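Local coordinates for protein putative alpha-L-fucosidase (Bacteroides thetaiotaomicron VPI-5482, PDB 3GZA) that probably hydrolyses alpha-L-fucosidic linkages, as a member of glycoside hydrolase family 29, at residues A420-T424 and N436-Y440. Where two conformers were deposited one is given. Residues are numbered along the deposited sequence.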
loop_
_atom_site.group_PDB
_atom_site.type_symbol
_atom_site.label_atom_id
_atom_site.label_comp_id
_atom_site.label_asym_id
_atom_site.label_seq_id
_atom_site.Cartn_x
_atom_site.Cartn_y
_atom_site.Cartn_z
ATOM N N ALA A 420 0.728 -66.427 7.038
ATOM C CA ALA A 420 1.623 -65.751 6.148
ATOM C C ALA A 420 0.829 -64.913 5.178
ATOM O O ALA A 420 -0.350 -65.152 4.980
ATOM C CB ALA A 420 2.479 -66.787 5.403
ATOM N N LEU A 421 1.463 -63.874 4.647
ATOM C CA LEU A 421 0.890 -63.058 3.574
ATOM C C LEU A 421 1.826 -63.137 2.393
ATOM O O LEU A 421 3.033 -63.343 2.557
ATOM C CB LEU A 421 0.750 -61.593 3.958
ATOM C CG LEU A 421 -0.288 -61.213 5.000
ATOM C CD1 LEU A 421 -0.368 -59.708 5.027
ATOM C CD2 LEU A 421 -1.647 -61.810 4.698
ATOM N N ARG A 422 1.295 -62.948 1.197
ATOM C CA ARG A 422 2.147 -62.984 0.026
ATOM C C ARG A 422 1.739 -61.905 -0.944
ATOM O O ARG A 422 0.576 -61.803 -1.311
ATOM C CB ARG A 422 2.105 -64.335 -0.674
ATOM C CG ARG A 422 3.093 -64.459 -1.846
ATOM C CD ARG A 422 3.209 -65.883 -2.288
ATOM N NE ARG A 422 1.927 -66.420 -2.739
ATOM C CZ ARG A 422 1.697 -67.715 -2.979
ATOM N NH1 ARG A 422 2.643 -68.629 -2.778
ATOM N NH2 ARG A 422 0.501 -68.120 -3.388
ATOM N N LEU A 423 2.723 -61.122 -1.352
ATOM C CA LEU A 423 2.542 -60.059 -2.341
ATOM C C LEU A 423 3.089 -60.556 -3.676
ATOM O O LEU A 423 4.237 -60.970 -3.758
ATOM C CB LEU A 423 3.328 -58.833 -1.909
ATOM C CG LEU A 423 3.425 -57.676 -2.917
ATOM C CD1 LEU A 423 2.063 -57.050 -3.172
ATOM C CD2 LEU A 423 4.406 -56.682 -2.373
ATOM N N THR A 424 2.246 -60.555 -4.699
ATOM C CA THR A 424 2.652 -60.929 -6.049
ATOM C C THR A 424 2.429 -59.721 -6.952
ATOM O O THR A 424 1.327 -59.178 -6.990
ATOM C CB THR A 424 1.824 -62.077 -6.591
ATOM O OG1 THR A 424 1.945 -63.193 -5.699
ATOM C CG2 THR A 424 2.300 -62.468 -7.972
ATOM N N ASN A 436 9.208 -51.978 1.596
ATOM C CA ASN A 436 8.379 -52.360 2.718
ATOM C C ASN A 436 7.144 -53.126 2.259
ATOM O O ASN A 436 6.393 -52.650 1.411
ATOM C CB ASN A 436 7.963 -51.077 3.457
ATOM C CG ASN A 436 7.053 -51.320 4.647
ATOM O OD1 ASN A 436 6.870 -52.431 5.091
ATOM N ND2 ASN A 436 6.479 -50.240 5.178
ATOM N N PHE A 437 6.972 -54.315 2.826
ATOM C CA PHE A 437 5.745 -55.107 2.704
ATOM C C PHE A 437 5.520 -55.550 4.155
ATOM O O PHE A 437 6.291 -56.328 4.700
ATOM C CB PHE A 437 5.818 -56.254 1.699
ATOM C CG PHE A 437 4.622 -57.176 1.745
ATOM C CD1 PHE A 437 3.326 -56.670 1.790
ATOM C CD2 PHE A 437 4.787 -58.552 1.715
ATOM C CE1 PHE A 437 2.238 -57.511 1.825
ATOM C CE2 PHE A 437 3.690 -59.403 1.738
ATOM C CZ PHE A 437 2.407 -58.873 1.818
ATOM N N SER A 438 4.493 -54.988 4.782
ATOM C CA SER A 438 4.225 -55.199 6.214
ATOM C C SER A 438 2.779 -55.548 6.501
ATOM O O SER A 438 1.895 -55.098 5.808
ATOM C CB SER A 438 4.541 -53.935 7.006
ATOM O OG SER A 438 5.905 -53.581 6.938
ATOM N N ALA A 439 2.558 -56.315 7.556
ATOM C CA ALA A 439 1.214 -56.739 7.970
ATOM C C ALA A 439 0.872 -56.177 9.333
ATOM O O ALA A 439 1.755 -56.064 10.197
ATOM C CB ALA A 439 1.116 -58.259 8.005
ATOM N N TYR A 440 -0.412 -55.864 9.518
ATOM C CA TYR A 440 -0.936 -55.319 10.756
ATOM C C TYR A 440 -2.270 -55.904 11.136
ATOM O O TYR A 440 -3.022 -56.360 10.295
ATOM C CB TYR A 440 -1.165 -53.797 10.641
ATOM C CG TYR A 440 0.049 -53.051 10.187
ATOM C CD1 TYR A 440 0.332 -52.933 8.861
ATOM C CD2 TYR A 440 0.915 -52.464 11.103
ATOM C CE1 TYR A 440 1.469 -52.277 8.455
ATOM C CE2 TYR A 440 2.019 -51.808 10.716
ATOM C CZ TYR A 440 2.311 -51.732 9.386
ATOM O OH TYR A 440 3.442 -51.082 8.959
#
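Start at Leu421, the first residue of 420-424 to reach the other strand. Its side chain points toward 436-440: CD1 sits 3.6 Å from CB of Ala439, the residue opposite it, while CB lies 3.8 Å from CZ of Phe437. The CA atoms of Leu421 and Ala439 are 7.7 Å apart, much as those of Leu423 and Phe437 are at 7.8 Å. Arg422 turns away from the interface; its guanidinium pairs with Glu389 and packs on Trp396 in a cation-pi contact, and only its backbone, through C at 4.2 Å from CE2 of Phe437, comes near the ring. No hydrogen bond joins the two segments, because they belong to different sheets: 420-424 pairs with strands 357-362 and 383-392, whereas 436-440 lies between strands 349-353 and 366-375. The two four-stranded antiparallel sheets face each other as a beta-sandwich, consistent with the F5/8 type C (discoidin-like) family to which this C-terminal part of the chain is assigned; the axes of the two segments come within 8.7 Å, their directions 145° apart, so roughly antiparallel. Alternation then brings Leu423 back inward, opposite Phe437. Its CB stands over one face of the phenyl ring, 3.8 Å from the centroid and 13° off the normal, a CH-pi contact, and Leu423 N is 3.7 Å from Phe437 CE2. With chi1 near 171°, Phe437 reaches across to the backbone of the facing strand, and it is the most heavily covered residue of the contact. Around these apolar side chains, Leu360, Ile351, Cys371 and Ile373 from neighbouring strands continue the sandwich interior.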